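Local coordinates for 30-kDa cleavage and polyadenylation specificity factor 30 (Arabidopsis thaliana, PDB 5ZUU), which recognises m6A-modified RNA through its YTH domain and, within the CPSF complex, acts in pre-mRNA 3'-end formation and poly(A) site selection, at residues Y19-N25 against I60-N66; T41-N45 against R135-E139; G73-S79 against F103-K109. All coordinates share one frame. Residue numbers count along the deposited sequence, not the author numbering.

Contact 1 of 3, residues Y19-N25 against I60-N66; sequences YFVVKSN and ILIFSVN. With nucleotides of chain F.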
loop_
_atom_site.group_PDB
_atom_site.type_symbol
_atom_site.label_atom_id
_atom_site.label_comp_id
_atom_site.label_asym_id
_atom_site.label_seq_id
_atom_site.Cartn_x
_atom_site.Cartn_y
_atom_site.Cartn_z
ATOM N N TYR A 19 2.441 -8.848 -4.451
ATOM C CA TYR A 19 2.646 -7.413 -4.449
ATOM C C TYR A 19 1.838 -6.767 -5.554
ATOM O O TYR A 19 1.913 -7.224 -6.722
ATOM C CB TYR A 19 4.170 -7.100 -4.756
ATOM C CG TYR A 19 5.091 -7.744 -3.792
ATOM C CD1 TYR A 19 5.456 -9.091 -3.927
ATOM C CD2 TYR A 19 5.549 -7.052 -2.684
ATOM C CE1 TYR A 19 6.293 -9.702 -2.992
ATOM C CE2 TYR A 19 6.383 -7.658 -1.758
ATOM C CZ TYR A 19 6.733 -8.974 -1.903
ATOM O OH TYR A 19 7.526 -9.564 -0.965
ATOM N N PHE A 20 1.116 -5.688 -5.198
ATOM C CA PHE A 20 0.285 -4.927 -6.142
ATOM C C PHE A 20 0.597 -3.462 -5.981
ATOM O O PHE A 20 0.740 -2.999 -4.858
ATOM C CB PHE A 20 -1.239 -5.166 -5.883
ATOM C CG PHE A 20 -1.691 -6.569 -6.120
ATOM C CD1 PHE A 20 -1.429 -7.560 -5.212
ATOM C CD2 PHE A 20 -2.384 -6.909 -7.262
ATOM C CE1 PHE A 20 -1.808 -8.886 -5.464
ATOM C CE2 PHE A 20 -2.774 -8.220 -7.518
ATOM C CZ PHE A 20 -2.476 -9.206 -6.617
ATOM N N VAL A 21 0.718 -2.736 -7.090
ATOM C CA VAL A 21 0.762 -1.283 -7.052
ATOM C C VAL A 21 -0.658 -0.747 -6.933
ATOM O O VAL A 21 -1.544 -1.169 -7.667
ATOM C CB VAL A 21 1.415 -0.665 -8.299
ATOM C CG1 VAL A 21 1.321 0.871 -8.285
ATOM C CG2 VAL A 21 2.870 -1.097 -8.386
ATOM N N VAL A 22 -0.884 0.129 -5.964
ATOM C CA VAL A 22 -2.147 0.743 -5.710
ATOM C C VAL A 22 -1.965 2.213 -6.020
ATOM O O VAL A 22 -0.964 2.821 -5.603
ATOM C CB VAL A 22 -2.542 0.570 -4.240
ATOM C CG1 VAL A 22 -3.698 1.503 -3.874
ATOM C CG2 VAL A 22 -2.893 -0.877 -4.001
ATOM N N LYS A 23 -2.866 2.767 -6.839
ATOM C CA LYS A 23 -2.809 4.184 -7.262
ATOM C C LYS A 23 -3.961 5.010 -6.613
ATOM O O LYS A 23 -5.061 4.504 -6.411
ATOM C CB LYS A 23 -2.852 4.291 -8.783
ATOM C CG LYS A 23 -1.679 3.573 -9.507
ATOM C CD LYS A 23 -0.317 4.198 -9.222
ATOM C CE LYS A 23 -0.186 5.645 -9.639
ATOM N NZ LYS A 23 1.227 6.024 -9.866
ATOM N N SER A 24 -3.657 6.246 -6.198
ATOM C CA SER A 24 -4.657 7.268 -5.780
ATOM C C SER A 24 -4.553 8.534 -6.620
ATOM O O SER A 24 -3.456 8.960 -6.996
ATOM C CB SER A 24 -4.453 7.643 -4.328
ATOM O OG SER A 24 -5.483 8.499 -3.892
ATOM N N ASN A 25 -5.713 9.096 -6.944
ATOM C CA ASN A 25 -5.841 10.327 -7.717
ATOM C C ASN A 25 -5.391 11.487 -6.915
ATOM O O ASN A 25 -5.167 12.517 -7.501
ATOM C CB ASN A 25 -7.316 10.681 -7.990
ATOM C CG ASN A 25 -7.904 9.950 -9.146
ATOM O OD1 ASN A 25 -7.195 9.471 -10.045
ATOM N ND2 ASN A 25 -9.211 9.842 -9.138
ATOM N N ILE A 60 0.916 -7.427 -0.190
ATOM C CA ILE A 60 1.598 -6.167 -0.000
ATOM C C ILE A 60 1.188 -5.160 -1.082
ATOM O O ILE A 60 1.369 -5.411 -2.275
ATOM C CB ILE A 60 3.133 -6.364 0.040
ATOM C CG1 ILE A 60 3.486 -7.427 1.093
ATOM C CG2 ILE A 60 3.853 -5.013 0.330
ATOM C CD1 ILE A 60 2.943 -7.137 2.486
ATOM N N LEU A 61 0.617 -4.041 -0.646
ATOM C CA LEU A 61 0.124 -2.947 -1.522
ATOM C C LEU A 61 1.116 -1.807 -1.475
ATOM O O LEU A 61 1.270 -1.168 -0.457
ATOM C CB LEU A 61 -1.218 -2.475 -0.976
ATOM C CG LEU A 61 -2.258 -3.602 -0.789
ATOM C CD1 LEU A 61 -3.520 -3.029 -0.238
ATOM C CD2 LEU A 61 -2.572 -4.302 -2.115
ATOM N N ILE A 62 1.768 -1.539 -2.598
ATOM C CA ILE A 62 2.705 -0.481 -2.755
ATOM C C ILE A 62 1.998 0.705 -3.374
ATOM O O ILE A 62 1.653 0.676 -4.563
ATOM C CB ILE A 62 3.874 -0.960 -3.656
ATOM C CG1 ILE A 62 4.577 -2.151 -3.003
ATOM C CG2 ILE A 62 4.867 0.156 -3.937
ATOM C CD1 ILE A 62 5.630 -2.867 -3.900
ATOM N N PHE A 63 1.855 1.794 -2.610
ATOM C CA PHE A 63 1.052 2.948 -2.981
ATOM C C PHE A 63 1.801 3.966 -3.740
ATOM O O PHE A 63 2.932 4.242 -3.480
ATOM C CB PHE A 63 0.461 3.672 -1.759
ATOM C CG PHE A 63 -0.787 3.059 -1.273
ATOM C CD1 PHE A 63 -0.778 1.726 -0.808
ATOM C CD2 PHE A 63 -1.997 3.769 -1.275
ATOM C CE1 PHE A 63 -1.945 1.130 -0.323
ATOM C CE2 PHE A 63 -3.162 3.173 -0.814
ATOM C CZ PHE A 63 -3.146 1.854 -0.334
ATOM N N SER A 64 1.115 4.602 -4.638
ATOM C CA SER A 64 1.647 5.733 -5.315
ATOM C C SER A 64 0.556 6.656 -5.723
ATOM O O SER A 64 -0.386 6.239 -6.455
ATOM C CB SER A 64 2.449 5.290 -6.488
ATOM O OG SER A 64 2.766 6.432 -7.313
ATOM N N VAL A 65 0.656 7.920 -5.286
ATOM C CA VAL A 65 -0.274 8.968 -5.745
ATOM C C VAL A 65 0.019 9.412 -7.220
ATOM O O VAL A 65 1.139 9.730 -7.555
ATOM C CB VAL A 65 -0.277 10.167 -4.793
ATOM C CG1 VAL A 65 -1.196 11.237 -5.307
ATOM C CG2 VAL A 65 -0.703 9.722 -3.392
ATOM N N ASN A 66 -1.017 9.396 -8.072
ATOM C CA ASN A 66 -0.902 9.805 -9.479
ATOM C C ASN A 66 -0.162 11.151 -9.585
ATOM O O ASN A 66 -0.402 12.067 -8.811
ATOM C CB ASN A 66 -2.280 10.003 -10.151
ATOM C CG ASN A 66 -3.113 8.743 -10.232
ATOM O OD1 ASN A 66 -2.736 7.680 -9.725
ATOM N ND2 ASN A 66 -4.237 8.844 -10.940
ATOM P P C F 6 -4.970 4.787 -12.682
ATOM O OP1 C F 6 -5.053 5.350 -14.029
ATOM O OP2 C F 6 -5.253 3.343 -12.480
ATOM O "O5'" C F 6 -3.486 5.021 -12.110
ATOM C "C5'" C F 6 -2.638 6.006 -12.709
ATOM C "C4'" C F 6 -1.430 5.348 -13.330
ATOM O "O4'" C F 6 -1.842 4.527 -14.448
ATOM C "C3'" C F 6 -0.373 6.287 -13.897
ATOM O "O3'" C F 6 0.486 6.721 -12.850
ATOM C "C2'" C F 6 0.310 5.392 -14.905
ATOM O "O2'" C F 6 1.239 4.501 -14.314
ATOM C "C1'" C F 6 -0.888 4.649 -15.489
ATOM N N1 C F 6 -1.542 5.307 -16.640
ATOM C C2 C F 6 -0.868 5.324 -17.865
ATOM O O2 C F 6 0.271 4.844 -17.929
ATOM N N3 C F 6 -1.475 5.854 -18.950
ATOM C C4 C F 6 -2.717 6.336 -18.848
ATOM N N4 C F 6 -3.267 6.860 -19.938
ATOM C C5 C F 6 -3.437 6.325 -17.612
ATOM C C6 C F 6 -2.818 5.800 -16.546
ATOM P P U F 7 1.124 8.160 -12.844
ATOM O OP1 U F 7 1.810 8.311 -11.572
ATOM O OP2 U F 7 0.176 9.154 -13.237
ATOM O "O5'" U F 7 2.220 8.114 -13.996
ATOM C "C5'" U F 7 3.359 7.275 -13.825
ATOM C "C4'" U F 7 4.123 7.198 -15.110
ATOM O "O4'" U F 7 3.286 6.646 -16.156
ATOM C "C3'" U F 7 4.572 8.543 -15.638
ATOM O "O3'" U F 7 5.834 8.810 -15.058
ATOM C "C2'" U F 7 4.700 8.286 -17.120
ATOM O "O2'" U F 7 5.846 7.524 -17.430
ATOM C "C1'" U F 7 3.501 7.384 -17.355
ATOM N N1 U F 7 2.251 8.050 -17.725
ATOM C C2 U F 7 2.066 8.407 -19.052
ATOM O O2 U F 7 2.948 8.322 -19.901
ATOM N N3 U F 7 0.825 8.910 -19.340
ATOM C C4 U F 7 -0.243 9.045 -18.478
ATOM O O4 U F 7 -1.313 9.475 -18.905
ATOM C C5 U F 7 0.031 8.667 -17.125
ATOM C C6 U F 7 1.233 8.177 -16.808
#
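Strands 17-24 and 58-65 run parallel in the mixed sheet of the YTH domain. The chain between them includes helices 27-36 and 46-55, so the pair is joined by a crossover connection. The axes of their segments 19-24 and 60-65 come within 4.5 Å at 30°. At the start of segment 60-66, Ile60 O accepts a bond from Phe20 N (2.9 Å), and Ile60 CB lies 3.7 Å from Tyr19 CD2. Leu61 turns to the other face of the sheet, where its CB meets Val22 CG2 at 3.8 Å. Ile62 bonds through both backbone groups: its N donates to Phe20 O (2.9 Å) and its O accepts from Val22 N (2.9 Å). Phe63 shares the face of Leu61. Val22 CG1 sits over its ring in a CH-pi contact, 3.6 Å from the ring centroid, while Trp39 meets the same ring edge-to-face. Ser64 N donates to Val22 O (2.9 Å), and Ser64 O takes a longer bond from Ser24 N (3.3 Å). Ser64 OG accepts from Lys23 NZ (3.0 Å) and is also bonded to the backbone of His70. Val65 CA makes a CA-H...O contact with Ser24 O (3.4 Å). Asn66 N closes the run of backbone bonds at Ser24 O (2.7 Å). This end of the pair meets the RNA. The m6A nucleotide packs on Lys23 and Ser24 and makes weak hydrogen bonds with Asn25 OD1 and Asn66 OD1. Lys23 NZ holds the C6-U7 linkage of chain F, donating to O3' of C6 (3.2 Å) and OP1 of U7 (2.9 Å).

Contact 2 of 3, residues T41-N45 against R135-E139; sequences TQRSN and RDCQE. With nucleotides of chain F.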
loop_
_atom_site.group_PDB
_atom_site.type_symbol
_atom_site.label_atom_id
_atom_site.label_comp_id
_atom_site.label_asym_id
_atom_site.label_seq_id
_atom_site.Cartn_x
_atom_site.Cartn_y
_atom_site.Cartn_z
ATOM N N THR A 41 -10.779 0.282 -3.072
ATOM C CA THR A 41 -10.331 0.388 -4.470
ATOM C C THR A 41 -11.514 0.488 -5.416
ATOM O O THR A 41 -12.673 0.512 -4.995
ATOM C CB THR A 41 -9.328 -0.750 -4.840
ATOM O OG1 THR A 41 -8.743 -0.464 -6.115
ATOM C CG2 THR A 41 -9.967 -2.146 -4.870
ATOM N N GLN A 42 -11.227 0.585 -6.710
ATOM C CA GLN A 42 -12.266 0.579 -7.730
ATOM C C GLN A 42 -12.967 -0.749 -7.677
ATOM O O GLN A 42 -12.328 -1.761 -7.400
ATOM C CB GLN A 42 -11.668 0.706 -9.115
ATOM C CG GLN A 42 -10.985 2.024 -9.320
ATOM C CD GLN A 42 -10.277 2.091 -10.633
ATOM O OE1 GLN A 42 -10.943 2.267 -11.616
ATOM N NE2 GLN A 42 -8.920 1.928 -10.671
ATOM N N ARG A 43 -14.283 -0.759 -7.947
ATOM C CA ARG A 43 -15.099 -2.010 -7.897
ATOM C C ARG A 43 -14.580 -3.144 -8.753
ATOM O O ARG A 43 -14.484 -4.276 -8.320
ATOM C CB ARG A 43 -16.542 -1.704 -8.213
ATOM C CG ARG A 43 -17.135 -0.768 -7.139
ATOM C CD ARG A 43 -18.643 -0.649 -7.147
ATOM N NE ARG A 43 -19.194 -1.994 -6.912
ATOM C CZ ARG A 43 -20.475 -2.356 -7.083
ATOM N NH1 ARG A 43 -21.388 -1.473 -7.482
ATOM N NH2 ARG A 43 -20.848 -3.617 -6.848
ATOM N N SER A 44 -14.144 -2.809 -9.941
ATOM C CA SER A 44 -13.531 -3.781 -10.826
ATOM C C SER A 44 -12.266 -4.430 -10.329
ATOM O O SER A 44 -11.802 -5.400 -10.951
ATOM C CB SER A 44 -13.166 -3.094 -12.149
ATOM O OG SER A 44 -12.249 -2.030 -11.906
ATOM N N ASN A 45 -11.639 -3.905 -9.275
ATOM C CA ASN A 45 -10.405 -4.477 -8.766
ATOM C C ASN A 45 -10.598 -5.384 -7.553
ATOM O O ASN A 45 -9.590 -5.988 -7.088
ATOM C CB ASN A 45 -9.398 -3.352 -8.396
ATOM C CG ASN A 45 -8.823 -2.650 -9.600
ATOM O OD1 ASN A 45 -8.589 -3.249 -10.669
ATOM N ND2 ASN A 45 -8.584 -1.375 -9.447
ATOM N N ARG A 135 -0.850 0.833 -13.513
ATOM C CA ARG A 135 -2.221 1.254 -13.183
ATOM C C ARG A 135 -2.597 0.722 -11.820
ATOM O O ARG A 135 -1.908 -0.112 -11.243
ATOM C CB ARG A 135 -3.221 0.826 -14.282
ATOM C CG ARG A 135 -3.060 1.616 -15.591
ATOM C CD ARG A 135 -4.288 1.554 -16.516
ATOM N NE ARG A 135 -4.448 2.573 -17.619
ATOM C CZ ARG A 135 -3.730 2.553 -18.716
ATOM N NH1 ARG A 135 -3.903 3.408 -19.686
ATOM N NH2 ARG A 135 -2.773 1.655 -18.836
ATOM N N ASP A 136 -3.737 1.174 -11.315
ATOM C CA ASP A 136 -4.241 0.771 -10.004
ATOM C C ASP A 136 -4.450 -0.748 -9.964
ATOM O O ASP A 136 -5.100 -1.333 -10.834
ATOM C CB ASP A 136 -5.542 1.557 -9.742
ATOM C CG ASP A 136 -6.113 1.356 -8.327
ATOM O OD1 ASP A 136 -5.331 1.281 -7.342
ATOM O OD2 ASP A 136 -7.377 1.254 -8.216
ATOM N N CYS A 137 -3.893 -1.375 -8.942
ATOM C CA CYS A 137 -3.919 -2.807 -8.671
ATOM C C CYS A 137 -3.235 -3.678 -9.700
ATOM O O CYS A 137 -3.554 -4.834 -9.860
ATOM C CB CYS A 137 -5.331 -3.293 -8.288
ATOM S SG CYS A 137 -5.959 -2.539 -6.758
ATOM N N GLN A 138 -2.308 -3.120 -10.436
ATOM C CA GLN A 138 -1.421 -3.948 -11.269
ATOM C C GLN A 138 -0.515 -4.829 -10.364
ATOM O O GLN A 138 0.196 -4.353 -9.443
ATOM C CB GLN A 138 -0.575 -3.052 -12.147
ATOM C CG GLN A 138 0.638 -3.724 -12.756
ATOM C CD GLN A 138 0.168 -4.603 -13.867
ATOM O OE1 GLN A 138 -0.348 -4.076 -14.855
ATOM N NE2 GLN A 138 0.220 -5.914 -13.669
ATOM N N GLU A 139 -0.556 -6.126 -10.594
ATOM C CA GLU A 139 0.309 -7.063 -9.859
ATOM C C GLU A 139 1.772 -6.933 -10.312
ATOM O O GLU A 139 2.047 -6.799 -11.501
ATOM C CB GLU A 139 -0.170 -8.534 -10.001
ATOM C CG GLU A 139 0.511 -9.405 -8.937
ATOM C CD GLU A 139 0.063 -10.818 -8.790
ATOM O OE1 GLU A 139 0.632 -11.553 -7.938
ATOM O OE2 GLU A 139 -0.899 -11.212 -9.472
ATOM P P C F 6 -4.970 4.787 -12.682
ATOM O OP1 C F 6 -5.053 5.350 -14.029
ATOM O OP2 C F 6 -5.253 3.343 -12.480
ATOM O "O5'" C F 6 -3.486 5.021 -12.110
ATOM C "C5'" C F 6 -2.638 6.006 -12.709
ATOM C "C4'" C F 6 -1.430 5.348 -13.330
ATOM O "O4'" C F 6 -1.842 4.527 -14.448
ATOM C "C3'" C F 6 -0.373 6.287 -13.897
ATOM O "O3'" C F 6 0.486 6.721 -12.850
ATOM C "C2'" C F 6 0.310 5.392 -14.905
ATOM O "O2'" C F 6 1.239 4.501 -14.314
ATOM C "C1'" C F 6 -0.888 4.649 -15.489
ATOM N N1 C F 6 -1.542 5.307 -16.640
ATOM C C2 C F 6 -0.868 5.324 -17.865
ATOM O O2 C F 6 0.271 4.844 -17.929
ATOM N N3 C F 6 -1.475 5.854 -18.950
ATOM C C4 C F 6 -2.717 6.336 -18.848
ATOM N N4 C F 6 -3.267 6.860 -19.938
ATOM C C5 C F 6 -3.437 6.325 -17.612
ATOM C C6 C F 6 -2.818 5.800 -16.546
HETATM O O HOH W 1 -7.017 1.529 -5.330
HETATM O O HOH W 2 -5.657 -3.822 -12.213
#
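The contact lies beside the m6A site of the RNA-binding surface, where Gln42 and Asp136 both pack against the modified nucleotide. Gln42 NE2 donates a nearly straight hydrogen bond to Asp136 OD2 (3.0 Å, 173°). Two more polar groups gather at the same carboxylate oxygen: Thr41 OG1 is 3.0 Å and Asn45 ND2 3.1 Å from Asp136 OD2. A water lies 2.8 Å from Thr41 OG1 and donates to Asp136 OD1 (2.6 Å), which also accepts from the backbone N of Lys23. Asp136 thus links the loop after strand 38-39 to strand 17-24 of the YTH fold. The aspartate belongs to a type II beta turn from Arg135 to Gln138, closed by Gln138 N to Arg135 O (3.1 Å). Cys137 takes the third place of the turn with positive phi (64°). Its CB packs on Asn45 CG at 3.8 Å, and its SG lies 3.5 Å from Thr41 OG1. The turn also presents its backbone to the RNA: Asp136 N donates to OP2 of C6 of chain F (2.9 Å). Next to it, the Arg135 guanidinium lies with one face toward the cytosine, NH1 being 3.3 Å from C4 of C6.

Contact 3 of 3, residues G73-S79 against F103-K109; sequences GCAKMTS and FSVKWLK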
loop_
_atom_site.group_PDB
_atom_site.type_symbol
_atom_site.label_atom_id
_atom_site.label_comp_id
_atom_site.label_asym_id
_atom_site.label_seq_id
_atom_site.Cartn_x
_atom_site.Cartn_y
_atom_site.Cartn_z
ATOM N N GLY A 73 4.870 4.320 -0.089
ATOM C CA GLY A 73 4.942 3.286 0.977
ATOM C C GLY A 73 4.275 2.006 0.602
ATOM O O GLY A 73 3.869 1.831 -0.578
ATOM N N CYS A 74 4.163 1.128 1.591
ATOM C CA CYS A 74 3.569 -0.163 1.437
ATOM C C CYS A 74 2.794 -0.541 2.705
ATOM O O CYS A 74 3.126 -0.105 3.805
ATOM C CB CYS A 74 4.595 -1.226 1.003
ATOM S SG CYS A 74 5.830 -1.713 2.195
ATOM N N ALA A 75 1.687 -1.248 2.463
ATOM C CA ALA A 75 0.744 -1.744 3.484
ATOM C C ALA A 75 0.442 -3.182 3.229
ATOM O O ALA A 75 0.586 -3.654 2.118
ATOM C CB ALA A 75 -0.538 -0.909 3.460
ATOM N N LYS A 76 0.118 -3.905 4.281
ATOM C CA LYS A 76 -0.416 -5.215 4.169
ATOM C C LYS A 76 -1.955 -5.108 4.118
ATOM O O LYS A 76 -2.548 -4.402 4.932
ATOM C CB LYS A 76 -0.042 -6.033 5.410
ATOM C CG LYS A 76 -0.589 -7.428 5.386
ATOM C CD LYS A 76 -0.175 -8.127 6.647
ATOM C CE LYS A 76 -1.161 -9.162 7.057
ATOM N NZ LYS A 76 -0.861 -10.430 6.389
ATOM N N MET A 77 -2.577 -5.806 3.177
ATOM C CA MET A 77 -4.033 -5.963 3.153
ATOM C C MET A 77 -4.414 -6.837 4.345
ATOM O O MET A 77 -3.992 -7.955 4.415
ATOM C CB MET A 77 -4.427 -6.619 1.855
ATOM C CG MET A 77 -5.904 -6.747 1.604
ATOM S SD MET A 77 -6.198 -7.502 0.006
ATOM C CE MET A 77 -8.004 -7.606 0.066
ATOM N N THR A 78 -5.158 -6.343 5.315
ATOM C CA THR A 78 -5.459 -7.180 6.494
ATOM C C THR A 78 -6.873 -7.629 6.642
ATOM O O THR A 78 -7.146 -8.333 7.591
ATOM C CB THR A 78 -5.078 -6.463 7.773
ATOM O OG1 THR A 78 -5.669 -5.187 7.760
ATOM C CG2 THR A 78 -3.577 -6.213 7.799
ATOM N N SER A 79 -7.789 -7.255 5.749
ATOM C CA SER A 79 -9.049 -7.977 5.696
ATOM C C SER A 79 -9.428 -8.256 4.242
ATOM O O SER A 79 -8.981 -7.578 3.331
ATOM C CB SER A 79 -10.184 -7.245 6.418
ATOM O OG SER A 79 -10.554 -6.091 5.686
ATOM N N PHE A 103 -11.751 -1.783 3.094
ATOM C CA PHE A 103 -11.107 -2.912 3.789
ATOM C C PHE A 103 -9.894 -2.442 4.656
ATOM O O PHE A 103 -9.412 -1.357 4.513
ATOM C CB PHE A 103 -10.721 -4.011 2.771
ATOM C CG PHE A 103 -9.719 -3.544 1.743
ATOM C CD1 PHE A 103 -10.132 -2.870 0.596
ATOM C CD2 PHE A 103 -8.330 -3.719 1.957
ATOM C CE1 PHE A 103 -9.202 -2.377 -0.340
ATOM C CE2 PHE A 103 -7.398 -3.204 1.032
ATOM C CZ PHE A 103 -7.824 -2.558 -0.134
ATOM N N SER A 104 -9.458 -3.260 5.591
ATOM C CA SER A 104 -8.330 -2.920 6.456
ATOM C C SER A 104 -7.000 -3.053 5.765
ATOM O O SER A 104 -6.760 -4.004 4.999
ATOM C CB SER A 104 -8.203 -3.901 7.633
ATOM O OG SER A 104 -9.365 -3.870 8.341
ATOM N N VAL A 105 -6.117 -2.152 6.132
ATOM C CA VAL A 105 -4.719 -2.246 5.770
ATOM C C VAL A 105 -3.913 -1.857 7.003
ATOM O O VAL A 105 -4.408 -1.148 7.850
ATOM C CB VAL A 105 -4.343 -1.407 4.520
ATOM C CG1 VAL A 105 -5.170 -1.823 3.366
ATOM C CG2 VAL A 105 -4.531 0.085 4.741
ATOM N N LYS A 106 -2.691 -2.369 7.083
ATOM C CA LYS A 106 -1.702 -1.963 8.073
ATOM C C LYS A 106 -0.519 -1.397 7.324
ATOM O O LYS A 106 0.147 -2.119 6.582
ATOM C CB LYS A 106 -1.293 -3.169 8.826
ATOM C CG LYS A 106 -0.091 -3.059 9.744
ATOM C CD LYS A 106 -0.016 -4.407 10.466
ATOM C CE LYS A 106 1.371 -4.833 10.872
ATOM N NZ LYS A 106 1.559 -4.394 12.263
ATOM N N TRP A 107 -0.263 -0.114 7.538
ATOM C CA TRP A 107 0.859 0.569 6.926
ATOM C C TRP A 107 2.169 0.068 7.490
ATOM O O TRP A 107 2.344 0.004 8.688
ATOM C CB TRP A 107 0.690 2.064 7.111
ATOM C CG TRP A 107 -0.324 2.564 6.178
ATOM C CD1 TRP A 107 -1.662 2.798 6.441
ATOM C CD2 TRP A 107 -0.172 2.699 4.770
ATOM N NE1 TRP A 107 -2.314 3.162 5.293
ATOM C CE2 TRP A 107 -1.432 3.142 4.255
ATOM C CE3 TRP A 107 0.915 2.596 3.906
ATOM C CZ2 TRP A 107 -1.634 3.431 2.918
ATOM C CZ3 TRP A 107 0.720 2.912 2.570
ATOM C CH2 TRP A 107 -0.560 3.286 2.077
ATOM N N LEU A 108 3.030 -0.430 6.611
ATOM C CA LEU A 108 4.280 -1.031 7.047
ATOM C C LEU A 108 5.399 0.008 7.000
ATOM O O LEU A 108 6.126 0.136 7.967
ATOM C CB LEU A 108 4.595 -2.275 6.264
ATOM C CG LEU A 108 3.465 -3.285 6.291
ATOM C CD1 LEU A 108 3.735 -4.327 5.204
ATOM C CD2 LEU A 108 3.262 -3.947 7.662
ATOM N N LYS A 109 5.490 0.764 5.917
ATOM C CA LYS A 109 6.516 1.668 5.672
ATOM C C LYS A 109 5.970 2.819 4.881
ATOM O O LYS A 109 5.321 2.643 3.848
ATOM C CB LYS A 109 7.598 1.001 4.816
ATOM C CG LYS A 109 8.778 1.902 4.398
ATOM C CD LYS A 109 9.662 2.269 5.597
ATOM C CE LYS A 109 10.647 3.372 5.229
ATOM N NZ LYS A 109 11.731 3.718 6.243
HETATM O O HOH W 3 -5.323 -3.750 9.880
#
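A classic beta bulge interrupts this antiparallel strand pair: Leu108 and Lys109 both face Cys74. Cys74 O accepts two backbone bonds, from Leu108 N (2.8 Å) and Lys109 N (3.3 Å), while Cys74 N donates to Lys109 O (3.0 Å). The strands are 70-77 and 103-114, neighbours in the mixed sheet of the YTH domain. Gly73 has phi near 149° and its CA lies 3.0 Å from Lys109 O; a CB here would clash with that oxygen. Beyond the bulge the pairing is regular. Lys76 and Lys106 form a hydrogen-bonded pair, N to O at 2.9 Å from Lys76 N to Lys106 O and 3.0 Å from Lys106 N to Lys76 O. Ala75 and Trp107 form a non-hydrogen-bonded pair. Ala75 CB rests over the six-membered ring of Trp107 in a CH-pi contact, 3.9 Å from its centroid. The indole NE1 bonds to Ser33. On the same face Met77 meets Phe103 in an oblique Met-aromatic contact, with SD 5.2 Å from the ring centroid; Leu49 of helix 46-55 touches both. The strand end is held by Thr78 N, which donates to Ser104 O (2.9 Å), and by Ser104 N, which donates to Ser79 OG (3.0 Å).

All three contacts belong to the YTH domain and reach its mixed sheet. Contact 1 lies near the chain centre. Its centre is 9 Å from contact 2 and 11 Å from contact 3; contacts 2 and 3 are 15 Å apart. Strand 58-65 adjoins strand 70-77, with Leu61 N bonded to Ala75 O (2.8 Å). On the other side strand 17-24 adjoins strand 138-140, with Val21 N bonded to Gln138 O (2.9 Å). Along the chain the segments of contacts 1 and 2 alternate, whereas contact 3 follows contact 1 and falls between the segments of contact 2. Contacts 1 and 2 both touch the RNA; the nearest atom of contact 3 is about 13 Å from the bound nucleic acid.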